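Local coordinates for ATP phosphoribosyltransferase regulatory subunit (Bacillus halodurans, PDB 3OD1) that serves as the regulatory subunit of ATP phosphoribosyltransferase, working with the HisG subunit in the first step of histidine biosynthesis, at the interface of chains A and B. Residues are numbered along the deposited sequence; one frame, centred on the assembly and turned at random. Chains: chain A/B, ATP phosphoribosyltransferase regulatory subunit.

The interface of chains A and B. Residues chain A 11-14, 16, 116, 125; chain B 49-53, 79.
This patch belongs to a two-fold symmetric interface between two copies of HisZ, a class-II aminoacyl-tRNA synthetase relative. The N-terminal loop of A and the start of strand 125-134 meet the loop before strand 51-53, the strand itself and strand 78-81 of B. The patch is likely to help hold the dimer typical of the class-II synthetase fold.

The A:Glu125 carboxylate accepts direct hydrogen bonds from B:Thr50. Its chain is extended, with CG anti to the backbone N (chi1 174°), and it crosses B:Thr50 at about a right angle. The B:Thr50 backbone N donates to A:Glu125 OE1 at 3.0 Å, nearly straight (175° at H), on the syn lone pair. The B:Thr50 hydroxyl OG1 donates to A:Glu125 OE2 at 2.7 Å, from above the carboxylate plane. Together the two bonds fix the rotation of the carboxylate. An alanine here would remove both acceptors and would probably loosen the hold of chain A on the loop at B:Thr50.

Apolar packing centres on A:Pro13, which has 84 Å² of its surface hidden by chain B. It meets B:Tyr53 tip to tip. Its CG sits 4.0 Å above the plane of the phenol ring, over the centre. A:Pro13 and B:Leu79 slide past each other in opposite directions, with A:Pro13 CG 3.8 Å from B:Leu79 CD2. Selenomethionine A:Met16 crosses B:Pro49 obliquely, CB to CB at 3.6 Å. Its bent chain carries SE on to B:Leu51 CB.

Within chain A, the A:Gln116 amide NE2 donates to A:Phe14 O, on a carbonyl lone pair, and probably steadies the loop beside A:Pro13.

Two waters complete the contact. Water 1 links A:Glu11 O with B:Tyr53 N and the B:Glu52 carboxylate OE1. Water 2, at the edge of the tyrosine ring, joins A:Glu11 OE1 and A:Lys12 O to the phenol OH of B:Tyr53, which lies 2.8 Å from the water O.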
ATOM      1  N   GLU A  11       2.347  20.741   9.861  1.00 46.00           N
ATOM      2  CA  GLU A  11       0.912  20.449   9.793  1.00 47.30           C
ATOM      3  C   GLU A  11       0.559  19.472   8.676  1.00 41.80           C
ATOM      4  O   GLU A  11       1.177  19.477   7.610  1.00 42.78           O
ATOM      5  CB  GLU A  11       0.082  21.727   9.642  1.00 45.93           C
ATOM      6  CG  GLU A  11       0.229  22.710  10.783  1.00 54.11           C
ATOM      7  CD  GLU A  11      -0.796  23.831  10.718  1.00 61.51           C
ATOM      8  OE1 GLU A  11      -2.001  23.533  10.856  1.00 65.67           O
ATOM      9  OE2 GLU A  11      -0.399  25.004  10.534  1.00 63.41           O
ATOM     10  N   LYS A  12      -0.437  18.634   8.944  1.00 40.72           N
ATOM     11  CA  LYS A  12      -0.980  17.695   7.963  1.00 38.91           C
ATOM     12  C   LYS A  12      -2.435  18.062   7.725  1.00 42.74           C
ATOM     13  O   LYS A  12      -3.103  18.556   8.633  1.00 44.75           O
ATOM     14  CB  LYS A  12      -0.922  16.256   8.498  1.00 35.54           C
ATOM     15  CG  LYS A  12       0.478  15.746   8.856  1.00 40.53           C
ATOM     16  CD  LYS A  12       0.432  14.273   9.249  1.00 40.59           C
ATOM     17  CE  LYS A  12      -0.082  14.075  10.659  1.00 47.96           C
ATOM     18  NZ  LYS A  12       1.001  14.315  11.651  1.00 52.83           N
ATOM     19  N   PRO A  13      -2.951  17.795   6.515  1.00 39.80           N
ATOM     20  CA  PRO A  13      -4.385  18.025   6.298  1.00 36.74           C
ATOM     21  C   PRO A  13      -5.253  17.259   7.304  1.00 41.03           C
ATOM     22  O   PRO A  13      -4.830  16.208   7.787  1.00 38.78           O
ATOM     23  CB  PRO A  13      -4.611  17.490   4.879  1.00 35.62           C
ATOM     24  CG  PRO A  13      -3.248  17.664   4.215  1.00 42.21           C
ATOM     25  CD  PRO A  13      -2.269  17.323   5.296  1.00 38.63           C
ATOM     26  N   PHE A  14      -6.448  17.778   7.593  1.00 39.80           N
ATOM     27  CA  PHE A  14      -7.373  17.163   8.550  1.00 41.90           C
ATOM     28  C   PHE A  14      -7.659  15.706   8.218  1.00 35.89           C
ATOM     29  O   PHE A  14      -7.885  15.367   7.057  1.00 38.99           O
ATOM     30  CB  PHE A  14      -8.699  17.928   8.591  1.00 58.82           C
ATOM     31  CG  PHE A  14      -8.557  19.376   8.970  1.00 81.08           C
ATOM     32  CD1 PHE A  14      -7.821  19.750  10.085  1.00 90.13           C
ATOM     33  CD2 PHE A  14      -9.177  20.367   8.222  1.00 92.05           C
ATOM     34  CE1 PHE A  14      -7.693  21.086  10.439  1.00 95.46           C
ATOM     35  CE2 PHE A  14      -9.054  21.705   8.571  1.00 97.53           C
ATOM     36  CZ  PHE A  14      -8.312  22.064   9.682  1.00 98.24           C
HETATM   37  N   MSE A  16      -5.651  13.206   8.351  1.00 36.10           N
HETATM   38  CA  MSE A  16      -4.472  12.484   7.871  1.00 34.50           C
HETATM   39  C   MSE A  16      -3.590  12.091   9.060  1.00 44.20           C
HETATM   40  O   MSE A  16      -3.479  12.848  10.025  1.00 41.73           O
HETATM   41  CB  MSE A  16      -3.676  13.336   6.880  1.00 36.52           C
HETATM   42  CG  MSE A  16      -4.370  13.623   5.542  1.00 37.04           C
HETATM   43 SE   MSE A  16      -4.880  12.003   4.549  0.64 39.97          SE
HETATM   44  CE  MSE A  16      -6.730  11.897   5.143  1.00 35.04           C
ATOM     45  N   GLN A 116     -13.217  14.487   4.697  1.00 41.98           N
ATOM     46  CA  GLN A 116     -12.574  15.080   5.864  1.00 47.86           C
ATOM     47  C   GLN A 116     -13.652  15.640   6.788  1.00 49.12           C
ATOM     48  O   GLN A 116     -14.591  16.279   6.327  1.00 48.15           O
ATOM     49  CB  GLN A 116     -11.595  16.174   5.445  1.00 46.17           C
ATOM     50  CG  GLN A 116     -10.412  15.667   4.636  1.00 42.87           C
ATOM     51  CD  GLN A 116      -9.559  16.797   4.088  1.00 43.94           C
ATOM     52  OE1 GLN A 116      -9.962  17.507   3.157  1.00 43.58           O
ATOM     53  NE2 GLN A 116      -8.367  16.967   4.658  1.00 43.57           N
ATOM     54  N   GLU A 125      -8.521   8.582   6.250  1.00 28.89           N
ATOM     55  CA  GLU A 125      -7.785   7.530   5.546  1.00 31.27           C
ATOM     56  C   GLU A 125      -7.476   6.387   6.512  1.00 32.53           C
ATOM     57  O   GLU A 125      -7.033   6.620   7.629  1.00 33.35           O
ATOM     58  CB  GLU A 125      -6.483   8.089   4.954  1.00 35.47           C
ATOM     59  CG  GLU A 125      -5.597   7.029   4.325  1.00 33.09           C
ATOM     60  CD  GLU A 125      -4.295   7.577   3.736  1.00 36.76           C
ATOM     61  OE1 GLU A 125      -3.954   8.773   3.954  1.00 31.49           O
ATOM     62  OE2 GLU A 125      -3.605   6.783   3.066  1.00 35.19           O
TER
ATOM     63  N   PRO B  49       0.731  10.067   5.070  1.00 37.06           N
ATOM     64  CA  PRO B  49      -0.610  10.120   4.467  1.00 32.22           C
ATOM     65  C   PRO B  49      -0.573  10.252   2.959  1.00 32.15           C
ATOM     66  O   PRO B  49       0.435  10.661   2.373  1.00 32.23           O
ATOM     67  CB  PRO B  49      -1.220  11.405   5.052  1.00 28.51           C
ATOM     68  CG  PRO B  49      -0.371  11.712   6.270  1.00 31.90           C
ATOM     69  CD  PRO B  49       1.009  11.264   5.885  1.00 38.12           C
ATOM     70  N   THR B  50      -1.705   9.949   2.344  1.00 34.08           N
ATOM     71  CA  THR B  50      -1.847  10.095   0.914  1.00 30.99           C
ATOM     72  C   THR B  50      -1.864  11.577   0.524  1.00 28.61           C
ATOM     73  O   THR B  50      -1.422  11.945  -0.555  1.00 34.58           O
ATOM     74  CB  THR B  50      -3.128   9.397   0.444  1.00 29.80           C
ATOM     75  OG1 THR B  50      -3.016   7.995   0.718  1.00 32.12           O
ATOM     76  CG2 THR B  50      -3.338   9.611  -1.051  1.00 32.58           C
ATOM     77  N   LEU B  51      -2.364  12.423   1.419  1.00 33.22           N
ATOM     78  CA  LEU B  51      -2.496  13.849   1.135  1.00 31.15           C
ATOM     79  C   LEU B  51      -1.566  14.684   2.006  1.00 31.76           C
ATOM     80  O   LEU B  51      -1.515  14.496   3.225  1.00 31.76           O
ATOM     81  CB  LEU B  51      -3.936  14.298   1.396  1.00 30.76           C
ATOM     82  CG  LEU B  51      -4.984  13.750   0.421  1.00 35.95           C
ATOM     83  CD1 LEU B  51      -6.385  13.872   1.010  1.00 33.07           C
ATOM     84  CD2 LEU B  51      -4.896  14.483  -0.900  1.00 36.31           C
ATOM     85  N   GLU B  52      -0.838  15.598   1.377  1.00 29.33           N
ATOM     86  CA  GLU B  52      -0.049  16.593   2.103  1.00 31.42           C
ATOM     87  C   GLU B  52      -0.495  17.972   1.626  1.00 30.45           C
ATOM     88  O   GLU B  52      -1.117  18.099   0.563  1.00 35.06           O
ATOM     89  CB  GLU B  52       1.459  16.400   1.854  1.00 32.89           C
ATOM     90  CG  GLU B  52       2.015  15.021   2.226  1.00 32.34           C
ATOM     91  CD  GLU B  52       2.493  14.928   3.670  1.00 35.79           C
ATOM     92  OE1 GLU B  52       2.342  15.910   4.421  1.00 37.50           O
ATOM     93  OE2 GLU B  52       3.020  13.870   4.055  1.00 36.79           O
ATOM     94  N   TYR B  53      -0.216  19.009   2.415  1.00 33.44           N
ATOM     95  CA  TYR B  53      -0.456  20.378   1.963  1.00 33.80           C
ATOM     96  C   TYR B  53       0.474  20.743   0.825  1.00 37.76           C
ATOM     97  O   TYR B  53       1.659  20.418   0.848  1.00 40.64           O
ATOM     98  CB  TYR B  53      -0.240  21.382   3.097  1.00 33.67           C
ATOM     99  CG  TYR B  53      -1.376  21.449   4.074  1.00 33.74           C
ATOM    100  CD1 TYR B  53      -2.625  21.915   3.692  1.00 37.54           C
ATOM    101  CD2 TYR B  53      -1.197  21.045   5.397  1.00 35.55           C
ATOM    102  CE1 TYR B  53      -3.674  21.973   4.614  1.00 38.86           C
ATOM    103  CE2 TYR B  53      -2.221  21.103   6.311  1.00 34.18           C
ATOM    104  CZ  TYR B  53      -3.456  21.565   5.918  1.00 41.44           C
ATOM    105  OH  TYR B  53      -4.463  21.614   6.852  1.00 48.85           O
ATOM    106  N   LEU B  79      -4.249  20.843  -1.747  1.00 39.96           N
ATOM    107  CA  LEU B  79      -3.490  19.696  -1.289  1.00 38.58           C
ATOM    108  C   LEU B  79      -2.803  19.062  -2.494  1.00 36.65           C
ATOM    109  O   LEU B  79      -3.151  19.353  -3.641  1.00 35.39           O
ATOM    110  CB  LEU B  79      -4.412  18.673  -0.605  1.00 38.78           C
ATOM    111  CG  LEU B  79      -5.345  19.199   0.504  1.00 39.24           C
ATOM    112  CD1 LEU B  79      -6.141  18.060   1.140  1.00 33.32           C
ATOM    113  CD2 LEU B  79      -4.583  19.985   1.579  1.00 32.00           C
TER
HETATM  114  O   HOH W   1       1.020  18.360   4.825  1.00 36.65           O
HETATM  115  O   HOH W   2      -3.878  21.445   9.556  1.00 58.56           O